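Local coordinates for plasmid Partition par B protein (Enterobacteria phage P1, PDB 1ZX4) that controls partitioning of the P1 plasmid by recognising and binding its cis-acting partition site, the parS DNA centromere, at residues R43-A47 and F66-K70. Residues are numbered along the deposited sequence.
With nucleotides of chain B; nucleotides of chain A.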
ATOM      1  N   ARG C  43     -22.860  31.828 -18.019  1.00 66.88           N
ATOM      2  CA  ARG C  43     -23.027  31.236 -16.699  1.00 61.52           C
ATOM      3  C   ARG C  43     -23.513  29.779 -16.751  1.00 60.27           C
ATOM      4  O   ARG C  43     -22.890  28.892 -16.160  1.00 62.42           O
ATOM      5  CB  ARG C  43     -23.993  32.120 -15.890  1.00 58.95           C
ATOM      6  CG  ARG C  43     -23.462  33.557 -15.555  1.00 58.18           C
ATOM      7  CD  ARG C  43     -24.605  34.523 -15.076  1.00 57.10           C
ATOM      8  NE  ARG C  43     -24.178  35.905 -14.810  1.00 42.61           N
ATOM      9  CZ  ARG C  43     -24.969  36.988 -14.923  1.00 48.81           C
ATOM     10  NH1 ARG C  43     -26.264  36.912 -15.295  1.00 33.14           N
ATOM     11  NH2 ARG C  43     -24.447  38.185 -14.702  1.00 44.96           N
ATOM     12  N   ALA C  44     -24.604  29.514 -17.460  1.00 54.16           N
ATOM     13  CA  ALA C  44     -25.110  28.150 -17.547  1.00 55.38           C
ATOM     14  C   ALA C  44     -24.061  27.139 -18.060  1.00 62.70           C
ATOM     15  O   ALA C  44     -24.017  25.994 -17.582  1.00 62.77           O
ATOM     16  CB  ALA C  44     -26.338  28.117 -18.417  1.00 49.96           C
ATOM     17  N   LEU C  45     -23.236  27.542 -19.040  1.00 66.91           N
ATOM     18  CA  LEU C  45     -22.185  26.662 -19.570  1.00 63.60           C
ATOM     19  C   LEU C  45     -21.029  26.710 -18.574  1.00 66.51           C
ATOM     20  O   LEU C  45     -20.485  25.671 -18.164  1.00 69.26           O
ATOM     21  CB  LEU C  45     -21.714  27.119 -20.956  1.00 56.33           C
ATOM     22  CG  LEU C  45     -22.772  27.123 -22.064  1.00 56.48           C
ATOM     23  CD1 LEU C  45     -22.258  28.022 -23.159  1.00 58.49           C
ATOM     24  CD2 LEU C  45     -23.081  25.735 -22.614  1.00 49.76           C
ATOM     25  N   GLN C  46     -20.673  27.919 -18.152  1.00 68.26           N
ATOM     26  CA  GLN C  46     -19.595  28.068 -17.187  1.00 70.81           C
ATOM     27  C   GLN C  46     -19.792  27.042 -16.079  1.00 74.97           C
ATOM     28  O   GLN C  46     -18.837  26.392 -15.662  1.00 78.32           O
ATOM     29  CB  GLN C  46     -19.594  29.469 -16.603  1.00 65.67           C
ATOM     30  CG  GLN C  46     -18.239  29.902 -16.131  1.00 73.61           C
ATOM     31  CD  GLN C  46     -18.108  31.427 -16.132  1.00 83.36           C
ATOM     32  OE1 GLN C  46     -18.570  32.091 -17.063  1.00 83.76           O
ATOM     33  NE2 GLN C  46     -17.468  31.983 -15.096  1.00 84.45           N
ATOM     34  N   ALA C  47     -21.037  26.885 -15.626  1.00 76.75           N
ATOM     35  CA  ALA C  47     -21.369  25.927 -14.577  1.00 77.45           C
ATOM     36  C   ALA C  47     -21.366  24.506 -15.098  1.00 80.12           C
ATOM     37  O   ALA C  47     -20.823  23.617 -14.456  1.00 81.79           O
ATOM     38  CB  ALA C  47     -22.725  26.238 -13.996  1.00 81.56           C
ATOM     39  N   PHE C  66     -23.660  29.097  -8.372  1.00105.47           N
ATOM     40  CA  PHE C  66     -22.788  29.256  -9.523  1.00103.49           C
ATOM     41  C   PHE C  66     -21.399  29.748  -9.134  1.00100.95           C
ATOM     42  O   PHE C  66     -20.410  29.098  -9.432  1.00104.07           O
ATOM     43  CB  PHE C  66     -23.464  30.200 -10.534  1.00103.82           C
ATOM     44  CG  PHE C  66     -22.534  30.777 -11.548  1.00102.29           C
ATOM     45  CD1 PHE C  66     -21.804  31.919 -11.253  1.00100.47           C
ATOM     46  CD2 PHE C  66     -22.361  30.170 -12.788  1.00104.41           C
ATOM     47  CE1 PHE C  66     -20.910  32.460 -12.169  1.00101.49           C
ATOM     48  CE2 PHE C  66     -21.465  30.704 -13.722  1.00105.04           C
ATOM     49  CZ  PHE C  66     -20.738  31.857 -13.407  1.00103.37           C
ATOM     50  N   SER C  67     -21.309  30.879  -8.441  1.00 97.18           N
ATOM     51  CA  SER C  67     -20.007  31.426  -8.040  1.00 95.93           C
ATOM     52  C   SER C  67     -19.141  30.338  -7.422  1.00 95.10           C
ATOM     53  O   SER C  67     -17.908  30.342  -7.542  1.00 90.67           O
ATOM     54  CB  SER C  67     -20.174  32.590  -7.059  1.00 98.88           C
ATOM     55  OG  SER C  67     -19.308  33.672  -7.400  1.00 99.96           O
ATOM     56  N   ASP C  68     -19.825  29.368  -6.829  1.00 96.55           N
ATOM     57  CA  ASP C  68     -19.159  28.263  -6.162  1.00 96.00           C
ATOM     58  C   ASP C  68     -18.579  27.457  -7.286  1.00 93.32           C
ATOM     59  O   ASP C  68     -17.378  27.215  -7.356  1.00 92.50           O
ATOM     60  CB  ASP C  68     -20.181  27.451  -5.363  1.00102.12           C
ATOM     61  CG  ASP C  68     -20.870  28.280  -4.301  1.00107.56           C
ATOM     62  OD1 ASP C  68     -20.152  29.127  -3.715  1.00106.35           O
ATOM     63  OD2 ASP C  68     -22.091  28.079  -4.052  1.00107.68           O
ATOM     64  N   TYR C  69     -19.467  27.084  -8.199  1.00 90.58           N
ATOM     65  CA  TYR C  69     -19.090  26.334  -9.393  1.00 84.92           C
ATOM     66  C   TYR C  69     -17.892  27.004 -10.065  1.00 86.69           C
ATOM     67  O   TYR C  69     -16.909  26.359 -10.407  1.00 89.71           O
ATOM     68  CB  TYR C  69     -20.221  26.325 -10.405  1.00 78.17           C
ATOM     69  CG  TYR C  69     -21.324  25.340 -10.171  1.00 74.83           C
ATOM     70  CD1 TYR C  69     -21.163  24.004 -10.481  1.00 75.17           C
ATOM     71  CD2 TYR C  69     -22.570  25.764  -9.750  1.00 77.22           C
ATOM     72  CE1 TYR C  69     -22.230  23.101 -10.401  1.00 76.64           C
ATOM     73  CE2 TYR C  69     -23.646  24.872  -9.655  1.00 79.90           C
ATOM     74  CZ  TYR C  69     -23.473  23.534  -9.992  1.00 76.79           C
ATOM     75  OH  TYR C  69     -24.546  22.643  -9.976  1.00 70.41           O
ATOM     76  N   LYS C  70     -17.998  28.307 -10.278  1.00 89.07           N
ATOM     77  CA  LYS C  70     -16.930  29.080 -10.883  1.00 93.26           C
ATOM     78  C   LYS C  70     -15.590  28.769 -10.204  1.00 95.76           C
ATOM     79  O   LYS C  70     -14.569  28.672 -10.885  1.00 96.74           O
ATOM     80  CB  LYS C  70     -17.227  30.567 -10.747  1.00 98.02           C
ATOM     81  CG  LYS C  70     -16.562  31.428 -11.807  1.00104.94           C
ATOM     82  CD  LYS C  70     -16.285  32.849 -11.291  1.00111.62           C
ATOM     83  CE  LYS C  70     -17.508  33.506 -10.633  1.00113.15           C
ATOM     84  NZ  LYS C  70     -17.181  34.860 -10.082  1.00113.50           N
TER
ATOM     85  P    DG B  18     -31.360  36.983 -17.198  1.00 68.19           P
ATOM     86  OP1  DG B  18     -32.419  36.134 -17.794  1.00 63.38           O
ATOM     87  OP2  DG B  18     -29.956  36.511 -17.171  1.00 65.82           O
ATOM     88  O5'  DG B  18     -31.445  38.393 -17.889  1.00 68.56           O
ATOM     89  C5'  DG B  18     -32.614  39.162 -17.741  1.00 69.20           C
ATOM     90  C4'  DG B  18     -32.271  40.620 -17.878  1.00 69.35           C
ATOM     91  O4'  DG B  18     -31.282  40.949 -16.876  1.00 72.09           O
ATOM     92  C3'  DG B  18     -31.633  40.938 -19.217  1.00 67.75           C
ATOM     93  O3'  DG B  18     -32.146  42.160 -19.695  1.00 76.09           O
ATOM     94  C2'  DG B  18     -30.144  41.000 -18.923  1.00 62.31           C
ATOM     95  C1'  DG B  18     -30.093  41.424 -17.472  1.00 58.67           C
ATOM     96  N9   DG B  18     -28.998  40.841 -16.717  1.00 50.55           N
ATOM     97  C8   DG B  18     -28.600  39.528 -16.724  1.00 48.97           C
ATOM     98  N7   DG B  18     -27.575  39.300 -15.942  1.00 47.55           N
ATOM     99  C5   DG B  18     -27.291  40.541 -15.383  1.00 47.43           C
ATOM    100  C6   DG B  18     -26.294  40.917 -14.436  1.00 49.39           C
ATOM    101  O6   DG B  18     -25.438  40.200 -13.918  1.00 54.95           O
ATOM    102  N1   DG B  18     -26.368  42.280 -14.108  1.00 38.62           N
ATOM    103  C2   DG B  18     -27.298  43.158 -14.633  1.00 45.25           C
ATOM    104  N2   DG B  18     -27.244  44.423 -14.188  1.00 41.73           N
ATOM    105  N3   DG B  18     -28.226  42.814 -15.531  1.00 46.16           N
ATOM    106  C4   DG B  18     -28.164  41.501 -15.851  1.00 46.83           C
ATOM    107  P    DT B  17     -30.084  33.360 -12.764  1.00 71.31           P
ATOM    108  OP1  DT B  17     -30.673  32.051 -13.157  1.00 67.94           O
ATOM    109  OP2  DT B  17     -28.673  33.689 -13.131  1.00 73.45           O
ATOM    110  O5'  DT B  17     -31.005  34.535 -13.285  1.00 62.81           O
ATOM    111  C5'  DT B  17     -31.107  35.701 -12.485  1.00 67.10           C
ATOM    112  C4'  DT B  17     -31.553  36.866 -13.323  1.00 65.64           C
ATOM    113  O4'  DT B  17     -31.029  38.057 -12.693  1.00 63.80           O
ATOM    114  C3'  DT B  17     -30.899  36.799 -14.686  1.00 68.37           C
ATOM    115  O3'  DT B  17     -31.706  37.342 -15.693  1.00 64.44           O
ATOM    116  C2'  DT B  17     -29.646  37.625 -14.540  1.00 73.80           C
ATOM    117  C1'  DT B  17     -30.001  38.636 -13.471  1.00 59.81           C
ATOM    118  N1   DT B  17     -28.857  38.910 -12.579  1.00 50.41           N
ATOM    119  C2   DT B  17     -28.760  40.173 -12.072  1.00 50.17           C
ATOM    120  O2   DT B  17     -29.584  41.030 -12.304  1.00 57.79           O
ATOM    121  N3   DT B  17     -27.663  40.403 -11.286  1.00 49.30           N
ATOM    122  C4   DT B  17     -26.670  39.502 -10.967  1.00 50.29           C
ATOM    123  O4   DT B  17     -25.745  39.850 -10.228  1.00 51.07           O
ATOM    124  C5   DT B  17     -26.830  38.176 -11.546  1.00 47.49           C
ATOM    125  C7   DT B  17     -25.780  37.141 -11.285  1.00 49.53           C
ATOM    126  C6   DT B  17     -27.914  37.944 -12.297  1.00 42.13           C
TER
ATOM    127  P    DT A   7     -15.432  41.366 -12.645  1.00 90.32           P
ATOM    128  OP1  DT A   7     -14.222  42.063 -12.112  1.00 84.00           O
ATOM    129  OP2  DT A   7     -16.073  40.276 -11.854  1.00 88.40           O
ATOM    130  O5'  DT A   7     -16.494  42.496 -12.981  1.00 83.90           O
ATOM    131  C5'  DT A   7     -16.140  43.525 -13.887  1.00 82.34           C
ATOM    132  C4'  DT A   7     -17.148  44.641 -13.820  1.00 84.86           C
ATOM    133  O4'  DT A   7     -18.364  44.251 -14.507  1.00 80.07           O
ATOM    134  C3'  DT A   7     -17.547  45.014 -12.395  1.00 87.58           C
ATOM    135  O3'  DT A   7     -17.639  46.445 -12.299  1.00 92.81           O
ATOM    136  C2'  DT A   7     -18.881  44.301 -12.210  1.00 83.57           C
ATOM    137  C1'  DT A   7     -19.472  44.297 -13.618  1.00 74.31           C
ATOM    138  N1   DT A   7     -20.368  43.154 -13.950  1.00 65.43           N
ATOM    139  C2   DT A   7     -21.570  43.447 -14.572  1.00 61.71           C
ATOM    140  O2   DT A   7     -21.958  44.586 -14.760  1.00 59.92           O
ATOM    141  N3   DT A   7     -22.312  42.344 -14.948  1.00 55.01           N
ATOM    142  C4   DT A   7     -21.991  41.007 -14.737  1.00 56.26           C
ATOM    143  O4   DT A   7     -22.724  40.113 -15.173  1.00 55.34           O
ATOM    144  C5   DT A   7     -20.763  40.777 -14.013  1.00 54.00           C
ATOM    145  C7   DT A   7     -20.393  39.367 -13.676  1.00 54.48           C
ATOM    146  C6   DT A   7     -20.012  41.843 -13.672  1.00 58.44           C
TER
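Start at Arg43, whose extended side chain leads away from helix 66-78 and into the major-groove edge of a guanine: NH1 donates to N7 of DG18 of chain B at 2.8 Å, and NH2 to O6 of the same base at a very short 2.4 Å. This two-pronged bond is the classic arginine reading of guanine, and C7 of DT17 of chain B lies over one face of the guanidinium. Nearer the backbone, Arg43 CG sits over the Phe66 ring, 4.2 Å from its centroid, a CH-pi contact that packs the root of the reading side chain against helix 66-78. Ala44 and Leu45 turn the other way, onto Leu17 of helix 10-22. Helix 38-48, second in the helix-turn-helix motif, acts as its recognition helix, as Arg43 on the guanine bears out; segment 66-70, the start of helix 66-78, runs at 52° to segment 43-47, their axes 9.5 Å apart, with Phe66 wedged between. Gln46 brings CB to 3.7 Å from Phe66 CE2, at the ring edge, while its NE2 passes 3.5 Å from Lys70 CG and hydrogen-bonds a DNA phosphate. At Ala47 the CA atoms come nearest, Ala47 CA 5.9 Å from Tyr69 CA; the small methyl meets both aromatics, CB lying 4.1 Å from Phe66 CD2 and 4.2 Å from Tyr69 CG, over the tyrosine face, and Ala47 O accepts a hydrogen bond from Arg11.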